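Long-range contacts in mRNA export factor MEX67 (Candida albicans, PDB 1Q40), which probably exports messenger RNA from the nucleus, its NTF2-like middle domain being paired here with a chain of another protein, presumably Mtr2: residues B[182-187]-B[205-210]; B[47-52]-B[68-73]. One frame throughout, in Å; residues are numbered along the deposited sequence.

Contact 1: B[182-187]-B[205-210]; sequences SFDRTF and LIRPYT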
# COMPACT_ATOMS: atom_id res chain seq x y z
N SER B 182 -11.04 6.55 3.25
CA SER B 182 -10.54 5.18 3.29
C SER B 182 -9.05 5.25 3.53
O SER B 182 -8.43 6.31 3.38
CB SER B 182 -10.89 4.41 2.02
OG SER B 182 -12.26 4.07 2.02
N PHE B 183 -8.47 4.13 3.95
CA PHE B 183 -7.06 4.10 4.32
C PHE B 183 -6.48 2.69 4.37
O PHE B 183 -7.20 1.69 4.43
CB PHE B 183 -6.88 4.73 5.71
CG PHE B 183 -7.26 3.81 6.83
CD1 PHE B 183 -6.30 3.01 7.45
CD2 PHE B 183 -8.58 3.71 7.25
CE1 PHE B 183 -6.65 2.12 8.46
CE2 PHE B 183 -8.95 2.83 8.28
CZ PHE B 183 -7.98 2.04 8.89
N ASP B 184 -5.15 2.67 4.36
CA ASP B 184 -4.35 1.49 4.63
C ASP B 184 -3.23 1.89 5.58
O ASP B 184 -2.65 2.95 5.44
CB ASP B 184 -3.76 0.94 3.33
CG ASP B 184 -4.76 0.98 2.18
OD1 ASP B 184 -5.49 -0.04 1.99
OD2 ASP B 184 -4.88 1.98 1.42
N ARG B 185 -2.92 1.03 6.55
CA ARG B 185 -1.90 1.33 7.53
C ARG B 185 -1.06 0.09 7.81
O ARG B 185 -1.60 -0.97 8.11
CB ARG B 185 -2.55 1.82 8.82
CG ARG B 185 -1.58 2.54 9.74
CD ARG B 185 -2.26 3.29 10.88
NE ARG B 185 -1.28 4.07 11.63
CZ ARG B 185 -1.57 5.01 12.52
NH1 ARG B 185 -0.58 5.64 13.14
NH2 ARG B 185 -2.81 5.34 12.79
N THR B 186 0.26 0.25 7.75
CA THR B 186 1.23 -0.83 7.92
C THR B 186 2.12 -0.57 9.13
O THR B 186 2.73 0.49 9.23
CB THR B 186 2.09 -0.96 6.65
OG1 THR B 186 1.27 -1.36 5.56
CG2 THR B 186 3.12 -2.09 6.76
N PHE B 187 2.18 -1.54 10.03
CA PHE B 187 3.03 -1.52 11.20
C PHE B 187 4.10 -2.63 11.07
O PHE B 187 3.78 -3.75 10.69
CB PHE B 187 2.21 -1.81 12.47
CG PHE B 187 1.07 -0.86 12.72
CD1 PHE B 187 1.25 0.26 13.51
CD2 PHE B 187 -0.20 -1.12 12.21
CE1 PHE B 187 0.19 1.13 13.77
CE2 PHE B 187 -1.26 -0.26 12.46
CZ PHE B 187 -1.07 0.86 13.25
N LEU B 205 -1.68 5.51 4.81
CA LEU B 205 -2.09 6.01 3.51
C LEU B 205 -3.56 6.44 3.58
O LEU B 205 -4.41 5.66 4.00
CB LEU B 205 -1.90 4.93 2.44
CG LEU B 205 -2.10 5.42 0.98
CD1 LEU B 205 -1.18 4.70 0.05
CD2 LEU B 205 -3.54 5.23 0.49
N ILE B 206 -3.82 7.67 3.14
CA ILE B 206 -5.15 8.29 3.17
C ILE B 206 -5.63 8.48 1.73
O ILE B 206 -4.88 8.98 0.88
CB ILE B 206 -5.06 9.66 3.88
CG1 ILE B 206 -4.55 9.49 5.32
CG2 ILE B 206 -6.41 10.38 3.85
CD1 ILE B 206 -5.51 8.72 6.24
N ARG B 207 -6.87 8.06 1.46
CA ARG B 207 -7.45 8.07 0.12
C ARG B 207 -8.99 8.28 0.18
O ARG B 207 -9.60 8.25 1.27
CB ARG B 207 -7.08 6.77 -0.63
CG ARG B 207 -7.38 5.48 0.12
CD ARG B 207 -6.91 4.22 -0.58
NE ARG B 207 -7.13 3.03 0.23
CZ ARG B 207 -8.23 2.29 0.21
NH1 ARG B 207 -8.32 1.21 0.98
NH2 ARG B 207 -9.26 2.61 -0.58
N PRO B 208 -9.61 8.57 -0.96
CA PRO B 208 -11.05 8.82 -0.98
C PRO B 208 -11.84 7.63 -0.42
O PRO B 208 -11.47 6.47 -0.63
CB PRO B 208 -11.36 9.06 -2.46
CG PRO B 208 -10.05 9.54 -3.03
CD PRO B 208 -9.01 8.73 -2.30
N TYR B 209 -12.88 7.93 0.33
CA TYR B 209 -13.77 6.92 0.87
C TYR B 209 -14.41 6.13 -0.25
O TYR B 209 -14.86 6.71 -1.26
CB TYR B 209 -14.86 7.57 1.70
CG TYR B 209 -15.92 6.61 2.18
CD1 TYR B 209 -15.59 5.52 2.97
CD2 TYR B 209 -17.26 6.79 1.82
CE1 TYR B 209 -16.56 4.63 3.41
CE2 TYR B 209 -18.24 5.91 2.26
CZ TYR B 209 -17.89 4.83 3.05
OH TYR B 209 -18.85 3.96 3.50
N THR B 210 -14.42 4.81 -0.09
CA THR B 210 -15.15 3.94 -0.99
C THR B 210 -16.07 3.06 -0.16
O THR B 210 -15.63 2.31 0.71
CB THR B 210 -14.20 3.12 -1.90
OG1 THR B 210 -14.99 2.43 -2.87
CG2 THR B 210 -13.44 2.01 -1.14
O HOH W 1 -13.07 1.08 2.05

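Contact 2: B[47-52]-B[68-73]; sequences MQVDSS and TDFGYY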
# COMPACT_ATOMS: atom_id res chain seq x y z
N MSE B 47 2.83 9.75 6.87
CA MSE B 47 1.50 9.66 6.28
C MSE B 47 1.57 10.17 4.83
O MSE B 47 2.25 11.17 4.55
CB MSE B 47 0.49 10.47 7.10
CG MSE B 47 -0.93 10.49 6.55
SE MSE B 47 -1.22 11.93 5.24
CE MSE B 47 -0.61 13.42 6.27
N GLN B 48 0.88 9.47 3.94
CA GLN B 48 0.83 9.82 2.51
C GLN B 48 -0.62 9.91 2.03
O GLN B 48 -1.46 9.11 2.44
CB GLN B 48 1.65 8.78 1.68
CG GLN B 48 1.19 7.31 1.84
CD GLN B 48 2.06 6.29 1.07
OE1 GLN B 48 2.32 6.46 -0.12
NE2 GLN B 48 2.49 5.24 1.76
N VAL B 49 -0.93 10.89 1.18
CA VAL B 49 -2.23 11.04 0.56
C VAL B 49 -2.16 10.55 -0.90
O VAL B 49 -1.24 10.91 -1.64
CB VAL B 49 -2.73 12.50 0.59
CG1 VAL B 49 -4.01 12.67 -0.23
CG2 VAL B 49 -2.93 12.96 2.02
N ASP B 50 -3.14 9.72 -1.27
CA ASP B 50 -3.35 9.31 -2.67
C ASP B 50 -4.73 9.80 -3.14
O ASP B 50 -5.72 9.09 -3.04
CB ASP B 50 -3.28 7.78 -2.78
CG ASP B 50 -3.41 7.28 -4.21
OD1 ASP B 50 -3.58 8.10 -5.15
OD2 ASP B 50 -3.36 6.05 -4.49
N SER B 51 -4.76 11.02 -3.66
CA SER B 51 -6.00 11.65 -4.09
C SER B 51 -6.57 11.05 -5.37
O SER B 51 -7.73 11.28 -5.70
CB SER B 51 -5.80 13.16 -4.25
OG SER B 51 -4.90 13.47 -5.31
N SER B 52 -5.75 10.28 -6.09
CA SER B 52 -6.18 9.67 -7.33
C SER B 52 -6.74 8.25 -7.17
O SER B 52 -7.09 7.61 -8.16
CB SER B 52 -5.00 9.61 -8.30
OG SER B 52 -5.49 9.33 -9.61
N THR B 68 -13.14 14.77 -2.82
CA THR B 68 -12.72 14.81 -1.42
C THR B 68 -11.79 15.98 -1.18
O THR B 68 -10.84 16.19 -1.94
CB THR B 68 -11.96 13.51 -1.08
OG1 THR B 68 -12.77 12.36 -1.35
CG2 THR B 68 -11.67 13.42 0.41
N ASP B 69 -12.05 16.73 -0.11
CA ASP B 69 -11.14 17.78 0.34
C ASP B 69 -10.10 17.19 1.31
O ASP B 69 -10.43 16.81 2.44
CB ASP B 69 -11.93 18.92 1.00
CG ASP B 69 -11.10 20.17 1.20
OD1 ASP B 69 -11.59 21.30 0.87
OD2 ASP B 69 -9.96 20.15 1.69
N PHE B 70 -8.85 17.13 0.87
CA PHE B 70 -7.75 16.61 1.69
C PHE B 70 -6.95 17.70 2.43
O PHE B 70 -5.81 17.46 2.83
CB PHE B 70 -6.79 15.80 0.81
CG PHE B 70 -7.37 14.52 0.28
CD1 PHE B 70 -7.82 14.44 -1.03
CD2 PHE B 70 -7.43 13.40 1.08
CE1 PHE B 70 -8.34 13.24 -1.52
CE2 PHE B 70 -7.95 12.20 0.61
CZ PHE B 70 -8.41 12.11 -0.70
N GLY B 71 -7.54 18.89 2.61
CA GLY B 71 -6.90 20.04 3.23
C GLY B 71 -6.12 19.85 4.53
O GLY B 71 -5.08 20.47 4.70
N TYR B 72 -6.60 19.01 5.44
CA TYR B 72 -5.87 18.76 6.70
C TYR B 72 -4.63 17.87 6.54
O TYR B 72 -3.75 17.87 7.40
CB TYR B 72 -6.80 18.13 7.74
CG TYR B 72 -7.70 19.12 8.46
CD1 TYR B 72 -9.08 18.92 8.53
CD2 TYR B 72 -7.17 20.25 9.06
CE1 TYR B 72 -9.91 19.84 9.18
CE2 TYR B 72 -7.99 21.18 9.71
CZ TYR B 72 -9.35 20.96 9.77
OH TYR B 72 -10.13 21.87 10.43
N TYR B 73 -4.56 17.14 5.43
CA TYR B 73 -3.55 16.11 5.20
C TYR B 73 -2.43 16.50 4.24
O TYR B 73 -1.33 15.94 4.30
CB TYR B 73 -4.25 14.90 4.59
CG TYR B 73 -5.29 14.27 5.48
CD1 TYR B 73 -4.94 13.26 6.37
CD2 TYR B 73 -6.61 14.67 5.43
CE1 TYR B 73 -5.88 12.67 7.19
CE2 TYR B 73 -7.59 14.06 6.26
CZ TYR B 73 -7.21 13.05 7.12
OH TYR B 73 -8.11 12.43 7.96

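Contact 1: B[182-187]-B[205-210]
Ser182 forms a hydrogen-bonded antiparallel pair with Arg207, Ser182 N reaching Arg207 O at 3.0 Å and Arg207 N returning to Ser182 O. With OG anti to the carbonyl carbon (chi1 -75°), the hydroxyl accepts from the N-H of Thr210, Thr210 N to Ser182 OG being 3.1 Å (158° at the hydrogen), and a water bridges OG to Thr210 O. Phe183 then faces Ile206 as a non-hydrogen-bonded pair: its CA lies 3.1 Å from Leu205 O in a CA-H...O contact, and its CB meets Ile206 CD1 on the far side of the sheet from Ser182. These strands, 181-190 and 198-208, make an antiparallel hairpin in the curved sheet of the NTF2 fold. Asp184 returns to the face of Ser182 and forms a two-pronged salt bridge with Arg207, NE to OD2 at 2.8 Å and, longer, NH1 to OD1 at 3.3 Å; both nitrogens come on the syn side but out of the carboxylate plane. Ser182 CB lies over one guanidinium face, displaced toward its rim. His139 ND1 also hydrogen-bonds Asp184 OD1, and an acidic side chain of the partner protein lies close to Asp184 OD2, a proximity that Arg207 may make tolerable if both acids are ionised.

Contact 2: B[47-52]-B[68-73]
Val49 presses one methyl onto Phe70 and the other onto Tyr73, and this is the tight part of the contact. CG1, anti to the backbone N (chi1 173°), sits over a face of the Phe70 ring as a CH-pi contact, 3.9 Å from the ring centroid and 19° off the normal. Thr68 CG2 lies over the opposite face, so the ring lies between two methyls, each displaced toward the rim. Val49 CG2 meets Tyr73 CB at 3.5 Å. Selenomethionine Met47 completes the apolar patch: its chain turns about CB-CG (chi2 -87°), bringing SE to the edge of the Tyr73 ring, 4.1 Å from CD1, in a Met-aromatic contact, while its CE touches Tyr73 O. Within 68-73 there are a backbone hydrogen bond from Tyr73 N to Phe70 O and an Asx turn, Gly71 N to Asp69 OD2 at 2.9 Å. Toward solvent the contact thins out. The exposed Ser51 brings CB within 3.7 Å of Phe70 CE1, and its OG hydrogen-bonds a glycerol, probably from the crystallisation liquor. The loop thus lies against the end of strand 44-49, with Phe70 also on Pro208 and Lys181, Tyr73 on Ile206 of strand 198-208, and Tyr73 OH hydrogen-bonded to Glu144 of strand 134-146.

The centres are about 10 Å apart, and both contacts reach one mixed sheet, contact 1 through two of its strands and contact 2 through strand 44-49 with a loop packed on it. Strand 198-208 runs antiparallel to 181-190 in contact 1 and parallel to 44-49. Probable backbone hydrogen bonds, from Ile206 N to Gln48 O at 2.9 Å and from Asp50 N to Ile206 O, thereby stitch early and late parts of the NTF2-like domain together. Along the chain, contact 2 closes before contact 1 opens. Leu205 and Arg207 of contact 1 reach the chain of the other protein, as do Gln48 and Asp50, which turn away from 68-73; contact 2 packs on the reverse side of its strand.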